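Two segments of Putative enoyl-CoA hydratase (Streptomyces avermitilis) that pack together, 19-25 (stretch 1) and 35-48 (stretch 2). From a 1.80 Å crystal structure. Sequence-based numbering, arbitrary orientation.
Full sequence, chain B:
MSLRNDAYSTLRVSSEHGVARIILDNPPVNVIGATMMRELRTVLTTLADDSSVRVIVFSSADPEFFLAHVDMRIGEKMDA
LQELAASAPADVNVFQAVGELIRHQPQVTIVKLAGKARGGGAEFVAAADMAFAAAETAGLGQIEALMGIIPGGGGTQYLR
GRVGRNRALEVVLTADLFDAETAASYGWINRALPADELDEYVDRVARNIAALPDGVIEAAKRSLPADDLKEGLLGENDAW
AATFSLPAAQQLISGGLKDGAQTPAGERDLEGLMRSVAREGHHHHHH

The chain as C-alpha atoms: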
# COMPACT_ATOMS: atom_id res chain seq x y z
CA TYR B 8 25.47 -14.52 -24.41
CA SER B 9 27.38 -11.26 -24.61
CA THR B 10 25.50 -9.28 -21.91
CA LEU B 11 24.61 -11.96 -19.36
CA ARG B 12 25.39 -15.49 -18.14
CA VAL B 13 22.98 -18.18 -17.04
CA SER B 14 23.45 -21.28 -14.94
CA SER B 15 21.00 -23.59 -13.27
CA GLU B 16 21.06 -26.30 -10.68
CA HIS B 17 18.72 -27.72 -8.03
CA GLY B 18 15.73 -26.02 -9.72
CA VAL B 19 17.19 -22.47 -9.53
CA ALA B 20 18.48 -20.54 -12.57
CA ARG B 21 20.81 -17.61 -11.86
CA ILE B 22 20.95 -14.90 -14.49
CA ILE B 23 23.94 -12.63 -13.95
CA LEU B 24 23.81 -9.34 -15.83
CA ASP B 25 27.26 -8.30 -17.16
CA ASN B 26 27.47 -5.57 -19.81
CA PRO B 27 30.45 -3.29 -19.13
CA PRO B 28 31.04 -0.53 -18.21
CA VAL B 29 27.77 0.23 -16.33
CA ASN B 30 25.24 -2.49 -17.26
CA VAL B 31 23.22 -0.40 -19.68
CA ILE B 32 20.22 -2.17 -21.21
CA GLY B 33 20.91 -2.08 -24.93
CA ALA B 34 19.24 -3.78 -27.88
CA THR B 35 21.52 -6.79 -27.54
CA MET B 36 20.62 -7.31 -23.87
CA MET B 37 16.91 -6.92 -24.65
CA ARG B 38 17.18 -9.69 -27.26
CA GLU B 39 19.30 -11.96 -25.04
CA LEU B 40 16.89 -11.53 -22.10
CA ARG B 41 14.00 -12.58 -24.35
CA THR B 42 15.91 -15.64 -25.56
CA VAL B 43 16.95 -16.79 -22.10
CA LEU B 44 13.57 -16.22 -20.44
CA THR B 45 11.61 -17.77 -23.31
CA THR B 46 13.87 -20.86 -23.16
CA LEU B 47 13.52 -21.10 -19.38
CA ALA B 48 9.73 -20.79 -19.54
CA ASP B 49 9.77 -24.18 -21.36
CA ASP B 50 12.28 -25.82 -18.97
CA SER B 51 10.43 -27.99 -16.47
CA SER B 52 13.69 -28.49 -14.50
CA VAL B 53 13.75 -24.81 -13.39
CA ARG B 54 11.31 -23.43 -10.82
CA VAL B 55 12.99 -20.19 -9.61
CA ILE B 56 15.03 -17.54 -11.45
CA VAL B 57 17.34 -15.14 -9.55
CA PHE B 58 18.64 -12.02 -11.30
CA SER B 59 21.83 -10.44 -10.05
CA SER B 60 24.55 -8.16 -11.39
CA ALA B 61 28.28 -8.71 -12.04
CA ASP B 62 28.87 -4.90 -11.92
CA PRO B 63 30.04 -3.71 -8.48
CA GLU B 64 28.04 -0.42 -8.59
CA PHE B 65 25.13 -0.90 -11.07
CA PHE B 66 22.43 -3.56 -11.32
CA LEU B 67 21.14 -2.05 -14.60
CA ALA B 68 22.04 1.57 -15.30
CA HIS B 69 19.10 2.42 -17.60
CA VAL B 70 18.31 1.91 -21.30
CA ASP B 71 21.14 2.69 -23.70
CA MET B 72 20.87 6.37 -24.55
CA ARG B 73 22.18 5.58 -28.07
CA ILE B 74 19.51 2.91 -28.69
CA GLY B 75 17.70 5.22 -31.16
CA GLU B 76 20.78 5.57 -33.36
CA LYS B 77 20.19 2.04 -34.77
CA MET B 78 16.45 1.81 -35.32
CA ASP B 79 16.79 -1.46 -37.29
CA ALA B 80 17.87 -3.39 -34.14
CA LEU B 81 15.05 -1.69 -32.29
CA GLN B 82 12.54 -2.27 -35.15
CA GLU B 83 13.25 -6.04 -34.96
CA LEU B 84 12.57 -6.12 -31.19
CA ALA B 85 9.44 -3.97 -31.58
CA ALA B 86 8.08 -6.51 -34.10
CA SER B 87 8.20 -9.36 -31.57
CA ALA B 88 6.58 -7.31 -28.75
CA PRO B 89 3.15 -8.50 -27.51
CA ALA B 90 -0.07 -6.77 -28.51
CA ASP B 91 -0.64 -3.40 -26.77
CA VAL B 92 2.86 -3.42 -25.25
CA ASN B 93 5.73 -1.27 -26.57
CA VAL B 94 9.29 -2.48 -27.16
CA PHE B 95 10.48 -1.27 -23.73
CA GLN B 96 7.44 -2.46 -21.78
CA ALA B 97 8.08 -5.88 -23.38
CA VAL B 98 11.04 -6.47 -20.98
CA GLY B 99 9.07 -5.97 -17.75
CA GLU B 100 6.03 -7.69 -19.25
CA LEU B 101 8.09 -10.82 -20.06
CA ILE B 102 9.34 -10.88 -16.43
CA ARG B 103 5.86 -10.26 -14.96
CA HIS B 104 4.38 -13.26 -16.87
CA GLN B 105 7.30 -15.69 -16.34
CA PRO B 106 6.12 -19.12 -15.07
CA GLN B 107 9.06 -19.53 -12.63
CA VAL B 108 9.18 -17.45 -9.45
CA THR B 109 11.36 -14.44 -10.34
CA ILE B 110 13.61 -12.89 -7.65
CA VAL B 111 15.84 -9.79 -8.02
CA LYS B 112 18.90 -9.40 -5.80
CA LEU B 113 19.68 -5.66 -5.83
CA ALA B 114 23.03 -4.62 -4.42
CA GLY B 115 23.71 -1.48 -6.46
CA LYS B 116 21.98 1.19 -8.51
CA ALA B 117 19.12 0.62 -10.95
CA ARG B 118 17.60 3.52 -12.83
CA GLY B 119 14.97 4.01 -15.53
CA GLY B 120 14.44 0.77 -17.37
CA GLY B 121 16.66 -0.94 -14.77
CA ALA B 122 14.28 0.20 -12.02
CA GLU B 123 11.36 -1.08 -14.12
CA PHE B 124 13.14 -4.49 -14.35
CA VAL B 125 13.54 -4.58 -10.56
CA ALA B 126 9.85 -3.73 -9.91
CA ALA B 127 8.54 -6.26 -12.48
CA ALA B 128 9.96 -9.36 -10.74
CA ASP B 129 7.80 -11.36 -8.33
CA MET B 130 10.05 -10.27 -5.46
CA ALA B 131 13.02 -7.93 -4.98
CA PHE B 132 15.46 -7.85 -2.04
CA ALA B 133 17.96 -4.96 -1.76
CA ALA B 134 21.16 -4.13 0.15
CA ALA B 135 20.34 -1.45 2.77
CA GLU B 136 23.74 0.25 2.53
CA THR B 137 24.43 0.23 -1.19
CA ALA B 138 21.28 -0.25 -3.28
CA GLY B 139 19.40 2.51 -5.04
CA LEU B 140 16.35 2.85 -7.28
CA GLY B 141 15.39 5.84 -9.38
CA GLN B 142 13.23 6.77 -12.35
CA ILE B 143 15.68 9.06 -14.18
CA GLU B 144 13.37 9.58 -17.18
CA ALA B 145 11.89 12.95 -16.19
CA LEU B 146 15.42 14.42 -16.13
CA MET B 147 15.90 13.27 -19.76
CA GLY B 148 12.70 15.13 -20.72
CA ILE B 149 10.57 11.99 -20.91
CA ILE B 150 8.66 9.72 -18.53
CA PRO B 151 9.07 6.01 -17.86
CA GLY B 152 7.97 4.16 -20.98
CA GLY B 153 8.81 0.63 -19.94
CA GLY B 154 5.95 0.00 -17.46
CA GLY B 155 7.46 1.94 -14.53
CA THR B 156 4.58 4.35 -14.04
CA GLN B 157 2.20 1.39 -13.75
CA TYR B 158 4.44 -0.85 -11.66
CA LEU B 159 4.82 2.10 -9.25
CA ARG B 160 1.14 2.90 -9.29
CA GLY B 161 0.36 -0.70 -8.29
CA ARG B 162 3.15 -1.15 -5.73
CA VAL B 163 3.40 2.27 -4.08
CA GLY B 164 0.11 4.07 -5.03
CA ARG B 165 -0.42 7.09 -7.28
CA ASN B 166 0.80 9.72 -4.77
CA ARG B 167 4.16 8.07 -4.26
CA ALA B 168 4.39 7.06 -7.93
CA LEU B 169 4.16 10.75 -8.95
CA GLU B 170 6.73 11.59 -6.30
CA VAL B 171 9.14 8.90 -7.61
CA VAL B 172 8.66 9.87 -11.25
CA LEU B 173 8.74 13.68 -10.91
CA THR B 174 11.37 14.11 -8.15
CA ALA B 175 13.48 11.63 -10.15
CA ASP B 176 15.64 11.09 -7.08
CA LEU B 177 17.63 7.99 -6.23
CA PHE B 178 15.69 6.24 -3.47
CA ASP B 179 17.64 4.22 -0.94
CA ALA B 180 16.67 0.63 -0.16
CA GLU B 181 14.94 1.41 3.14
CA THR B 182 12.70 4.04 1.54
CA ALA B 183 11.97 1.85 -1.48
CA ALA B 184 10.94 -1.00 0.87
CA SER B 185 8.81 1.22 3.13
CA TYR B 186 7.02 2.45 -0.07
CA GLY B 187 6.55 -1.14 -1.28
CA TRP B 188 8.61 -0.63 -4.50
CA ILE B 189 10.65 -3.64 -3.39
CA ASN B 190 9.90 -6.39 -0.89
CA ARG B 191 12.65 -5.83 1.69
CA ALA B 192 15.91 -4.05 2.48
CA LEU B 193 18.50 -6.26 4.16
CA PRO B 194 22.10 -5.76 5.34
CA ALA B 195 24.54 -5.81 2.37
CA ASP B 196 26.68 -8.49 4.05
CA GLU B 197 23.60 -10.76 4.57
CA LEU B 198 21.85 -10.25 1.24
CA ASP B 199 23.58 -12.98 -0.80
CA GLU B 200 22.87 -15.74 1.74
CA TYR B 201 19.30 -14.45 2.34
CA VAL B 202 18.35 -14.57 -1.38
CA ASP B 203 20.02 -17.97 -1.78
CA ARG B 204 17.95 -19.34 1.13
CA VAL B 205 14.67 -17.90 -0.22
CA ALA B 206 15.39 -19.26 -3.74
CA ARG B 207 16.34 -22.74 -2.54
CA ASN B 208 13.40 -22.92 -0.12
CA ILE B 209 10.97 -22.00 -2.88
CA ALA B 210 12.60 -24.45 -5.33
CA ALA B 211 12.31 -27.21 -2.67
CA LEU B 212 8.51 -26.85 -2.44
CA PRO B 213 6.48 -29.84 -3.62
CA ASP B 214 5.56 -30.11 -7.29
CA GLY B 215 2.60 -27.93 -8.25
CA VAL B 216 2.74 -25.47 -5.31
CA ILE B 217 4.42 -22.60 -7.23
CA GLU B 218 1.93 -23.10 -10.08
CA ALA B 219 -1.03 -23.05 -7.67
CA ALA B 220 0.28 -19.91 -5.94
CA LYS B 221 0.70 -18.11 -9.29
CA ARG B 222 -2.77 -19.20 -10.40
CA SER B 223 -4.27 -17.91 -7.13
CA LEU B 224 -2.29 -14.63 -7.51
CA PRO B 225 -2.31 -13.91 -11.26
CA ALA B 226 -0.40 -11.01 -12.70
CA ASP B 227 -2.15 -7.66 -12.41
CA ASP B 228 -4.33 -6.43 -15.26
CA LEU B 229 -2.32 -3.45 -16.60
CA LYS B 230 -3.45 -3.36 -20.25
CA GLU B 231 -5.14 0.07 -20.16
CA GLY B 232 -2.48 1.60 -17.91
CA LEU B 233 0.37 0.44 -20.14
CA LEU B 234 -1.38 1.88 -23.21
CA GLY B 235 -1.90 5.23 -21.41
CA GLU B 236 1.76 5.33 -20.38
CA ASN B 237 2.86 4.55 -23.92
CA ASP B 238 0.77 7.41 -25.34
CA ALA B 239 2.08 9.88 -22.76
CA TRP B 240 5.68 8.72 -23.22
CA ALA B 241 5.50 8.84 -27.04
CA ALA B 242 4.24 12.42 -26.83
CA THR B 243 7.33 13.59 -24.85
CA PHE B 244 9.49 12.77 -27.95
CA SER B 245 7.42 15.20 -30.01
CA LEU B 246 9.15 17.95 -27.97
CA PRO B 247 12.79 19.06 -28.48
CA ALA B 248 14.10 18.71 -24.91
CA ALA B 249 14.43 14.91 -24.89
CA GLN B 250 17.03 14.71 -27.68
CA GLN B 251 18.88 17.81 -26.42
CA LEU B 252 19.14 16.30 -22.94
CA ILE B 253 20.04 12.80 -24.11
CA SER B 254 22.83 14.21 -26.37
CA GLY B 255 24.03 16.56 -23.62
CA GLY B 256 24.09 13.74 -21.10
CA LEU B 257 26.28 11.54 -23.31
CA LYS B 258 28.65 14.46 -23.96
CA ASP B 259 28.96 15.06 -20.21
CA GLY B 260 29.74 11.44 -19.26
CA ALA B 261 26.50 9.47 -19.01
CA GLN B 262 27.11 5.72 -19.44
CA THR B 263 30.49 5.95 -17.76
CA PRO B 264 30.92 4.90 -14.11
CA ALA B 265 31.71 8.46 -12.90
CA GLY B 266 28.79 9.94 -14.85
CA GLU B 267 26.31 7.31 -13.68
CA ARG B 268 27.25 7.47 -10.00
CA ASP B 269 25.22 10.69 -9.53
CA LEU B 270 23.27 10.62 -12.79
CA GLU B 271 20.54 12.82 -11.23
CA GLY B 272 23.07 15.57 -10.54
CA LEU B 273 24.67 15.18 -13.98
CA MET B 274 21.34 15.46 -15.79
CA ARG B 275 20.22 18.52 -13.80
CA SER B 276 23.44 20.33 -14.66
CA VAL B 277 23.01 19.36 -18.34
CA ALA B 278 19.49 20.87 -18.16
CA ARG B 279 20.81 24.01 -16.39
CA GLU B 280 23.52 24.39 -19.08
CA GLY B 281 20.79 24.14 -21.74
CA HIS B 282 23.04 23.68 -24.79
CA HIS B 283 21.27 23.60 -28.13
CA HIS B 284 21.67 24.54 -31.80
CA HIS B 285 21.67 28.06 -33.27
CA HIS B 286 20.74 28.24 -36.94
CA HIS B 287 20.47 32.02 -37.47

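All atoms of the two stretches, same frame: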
# COMPACT_ATOMS: atom_id res chain seq x y z
N VAL B 19 17.02 -23.95 -9.54
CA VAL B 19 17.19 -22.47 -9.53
C VAL B 19 18.08 -22.06 -10.69
O VAL B 19 19.20 -22.55 -10.80
CB VAL B 19 17.79 -21.97 -8.21
CG1 VAL B 19 17.98 -20.43 -8.25
CG2 VAL B 19 16.95 -22.38 -6.98
N ALA B 20 17.59 -21.19 -11.58
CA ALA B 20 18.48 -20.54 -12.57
C ALA B 20 18.96 -19.20 -12.06
O ALA B 20 18.19 -18.46 -11.48
CB ALA B 20 17.78 -20.39 -13.90
N ARG B 21 20.24 -18.90 -12.24
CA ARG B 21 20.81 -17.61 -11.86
C ARG B 21 21.19 -16.90 -13.15
O ARG B 21 21.92 -17.46 -13.98
CB ARG B 21 22.05 -17.79 -10.97
CG ARG B 21 21.69 -18.12 -9.53
CD ARG B 21 22.94 -18.20 -8.69
NE ARG B 21 23.72 -19.39 -9.01
CZ ARG B 21 25.01 -19.57 -8.70
NH1 ARG B 21 25.71 -18.63 -8.07
NH2 ARG B 21 25.62 -20.70 -9.04
N ILE B 22 20.64 -15.71 -13.33
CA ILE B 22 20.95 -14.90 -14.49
C ILE B 22 21.77 -13.73 -13.97
O ILE B 22 21.30 -12.95 -13.16
CB ILE B 22 19.66 -14.43 -15.22
CG1 ILE B 22 18.87 -15.65 -15.74
CG2 ILE B 22 20.00 -13.49 -16.34
CD1 ILE B 22 17.53 -15.29 -16.40
N ILE B 23 23.02 -13.65 -14.41
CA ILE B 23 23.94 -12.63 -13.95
C ILE B 23 24.14 -11.65 -15.09
O ILE B 23 24.63 -12.02 -16.17
CB ILE B 23 25.32 -13.22 -13.54
CG1 ILE B 23 25.13 -14.31 -12.46
CG2 ILE B 23 26.25 -12.09 -13.05
CD1 ILE B 23 26.38 -15.18 -12.20
N LEU B 24 23.78 -10.39 -14.84
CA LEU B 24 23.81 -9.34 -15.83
C LEU B 24 25.22 -8.72 -15.84
O LEU B 24 25.74 -8.36 -14.79
CB LEU B 24 22.73 -8.30 -15.51
CG LEU B 24 21.29 -8.86 -15.43
CD1 LEU B 24 20.39 -7.99 -14.55
CD2 LEU B 24 20.71 -8.99 -16.80
N ASP B 25 25.84 -8.67 -17.02
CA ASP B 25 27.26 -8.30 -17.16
C ASP B 25 27.51 -7.66 -18.52
O ASP B 25 27.79 -8.36 -19.53
CB ASP B 25 28.16 -9.52 -16.93
CG ASP B 25 29.65 -9.17 -16.75
OD1 ASP B 25 30.04 -7.99 -16.88
OD2 ASP B 25 30.44 -10.11 -16.44
N THR B 35 20.99 -5.45 -27.68
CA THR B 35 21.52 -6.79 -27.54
C THR B 35 21.05 -7.45 -26.25
O THR B 35 20.58 -8.58 -26.27
CB THR B 35 23.07 -6.84 -27.69
OG1 THR B 35 23.43 -6.35 -28.99
CG2 THR B 35 23.56 -8.28 -27.54
N MET B 36 21.12 -6.73 -25.13
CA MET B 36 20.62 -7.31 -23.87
C MET B 36 19.12 -7.63 -23.93
O MET B 36 18.69 -8.67 -23.43
CB MET B 36 20.90 -6.42 -22.65
CG MET B 36 20.55 -7.10 -21.29
SD MET B 36 20.66 -6.03 -19.79
CE MET B 36 22.47 -5.86 -19.64
N MET B 37 18.35 -6.73 -24.52
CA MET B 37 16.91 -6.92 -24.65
C MET B 37 16.60 -8.23 -25.41
O MET B 37 15.71 -8.99 -25.04
CB MET B 37 16.28 -5.71 -25.36
CG MET B 37 16.27 -4.41 -24.52
SD MET B 37 15.81 -2.86 -25.33
CE MET B 37 14.06 -3.13 -25.54
N ARG B 38 17.37 -8.48 -26.47
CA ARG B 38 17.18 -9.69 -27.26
C ARG B 38 17.63 -10.93 -26.49
O ARG B 38 16.94 -11.96 -26.51
CB ARG B 38 17.93 -9.54 -28.60
CG ARG B 38 17.87 -10.71 -29.52
CD ARG B 38 18.34 -10.28 -30.92
NE ARG B 38 19.79 -10.03 -30.99
CZ ARG B 38 20.40 -8.84 -30.95
NH1 ARG B 38 19.73 -7.69 -30.84
NH2 ARG B 38 21.73 -8.81 -31.04
N GLU B 39 18.75 -10.82 -25.78
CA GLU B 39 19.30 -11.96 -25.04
C GLU B 39 18.40 -12.32 -23.85
O GLU B 39 18.21 -13.49 -23.55
CB GLU B 39 20.75 -11.72 -24.59
CG GLU B 39 21.75 -11.70 -25.75
CD GLU B 39 23.19 -11.55 -25.31
OE1 GLU B 39 23.46 -11.18 -24.15
OE2 GLU B 39 24.07 -11.80 -26.16
N LEU B 40 17.86 -11.30 -23.17
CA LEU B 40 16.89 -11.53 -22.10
C LEU B 40 15.66 -12.29 -22.62
O LEU B 40 15.17 -13.24 -21.98
CB LEU B 40 16.44 -10.20 -21.47
CG LEU B 40 17.39 -9.59 -20.46
CD1 LEU B 40 17.04 -8.12 -20.25
CD2 LEU B 40 17.33 -10.39 -19.12
N ARG B 41 15.14 -11.89 -23.77
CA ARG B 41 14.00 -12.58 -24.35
C ARG B 41 14.33 -14.04 -24.63
O ARG B 41 13.56 -14.94 -24.28
CB ARG B 41 13.55 -11.89 -25.64
CG ARG B 41 12.20 -12.41 -26.11
CD ARG B 41 11.56 -11.51 -27.16
NE ARG B 41 12.17 -11.80 -28.46
CZ ARG B 41 12.90 -10.96 -29.20
NH1 ARG B 41 13.14 -9.71 -28.81
NH2 ARG B 41 13.40 -11.36 -30.36
N THR B 42 15.48 -14.27 -25.26
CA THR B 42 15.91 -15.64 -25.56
C THR B 42 16.03 -16.51 -24.32
O THR B 42 15.48 -17.63 -24.27
CB THR B 42 17.25 -15.66 -26.34
OG1 THR B 42 17.11 -14.89 -27.54
CG2 THR B 42 17.66 -17.08 -26.70
N VAL B 43 16.72 -16.00 -23.30
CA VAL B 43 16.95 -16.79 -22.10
C VAL B 43 15.65 -17.04 -21.34
O VAL B 43 15.39 -18.18 -20.95
CB VAL B 43 17.99 -16.16 -21.17
CG1 VAL B 43 18.05 -16.93 -19.85
CG2 VAL B 43 19.33 -16.19 -21.82
N LEU B 44 14.81 -16.02 -21.17
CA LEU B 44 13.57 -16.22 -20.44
C LEU B 44 12.57 -17.09 -21.19
O LEU B 44 11.88 -17.90 -20.59
CB LEU B 44 12.95 -14.89 -20.01
CG LEU B 44 13.72 -14.12 -18.94
CD1 LEU B 44 13.08 -12.75 -18.70
CD2 LEU B 44 13.80 -14.89 -17.61
N THR B 45 12.51 -16.94 -22.50
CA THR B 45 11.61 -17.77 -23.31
C THR B 45 12.04 -19.24 -23.22
O THR B 45 11.19 -20.12 -23.01
CB THR B 45 11.57 -17.26 -24.78
OG1 THR B 45 11.02 -15.93 -24.77
CG2 THR B 45 10.69 -18.13 -25.65
N THR B 46 13.34 -19.50 -23.31
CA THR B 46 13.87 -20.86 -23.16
C THR B 46 13.58 -21.42 -21.77
O THR B 46 13.18 -22.57 -21.62
CB THR B 46 15.38 -20.91 -23.39
OG1 THR B 46 15.70 -20.37 -24.69
CG2 THR B 46 15.89 -22.34 -23.24
N LEU B 47 13.80 -20.63 -20.74
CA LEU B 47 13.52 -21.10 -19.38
C LEU B 47 12.06 -21.39 -19.13
O LEU B 47 11.75 -22.35 -18.42
CB LEU B 47 14.06 -20.13 -18.31
CG LEU B 47 15.58 -20.09 -18.14
CD1 LEU B 47 16.04 -18.85 -17.34
CD2 LEU B 47 16.05 -21.41 -17.48
N ALA B 48 11.16 -20.60 -19.74
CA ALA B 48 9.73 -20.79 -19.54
C ALA B 48 9.31 -22.21 -19.98
O ALA B 48 8.33 -22.73 -19.47
CB ALA B 48 8.89 -19.72 -20.30

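A helix laid against a β-strand illustrates how apolar packing, shaped by side-chain rotamers, can join two elements. Here strand 19-24 and helix 35-48 run almost exactly antiparallel, their axes 11.3 Å apart at closest approach, and no hydrogen bond crosses between them. Alternation along the strand selects A20, I22 and L24, while R21 points its CA-to-CB bond away. I22 is the centre of the contact. With chi1 m and chi2 t its longer branch is extended, carrying I22 CD1 into a pocket on the helix 3.9 Å from V43 CG1, 3.9 Å from L44 CD2 and 4.0 Å from L47 CD1. A20 has only a methyl to offer, and L47 covers it, with L47 CD2 4.1 Å from A20 CB; L47 CD1 touches both A20 and I22.

L24 shows that the CB direction alone does not decide a contact. Its bond points sideways, yet the m,t rotamer brings L24 CD2 to 4.2 Å from M36 SD and 4.3 Å from L40 CD2. L40 and L44, also sideways at CB and also m,t, likewise bring their ends nearer the strand. M36 instead points toward it, its chi1 and chi2, both t, placing the sulfur beside L24. On the exposed side, T45 OG1 donates to R41 O and T46 OG1 to T42 O, both at 2.8 Å.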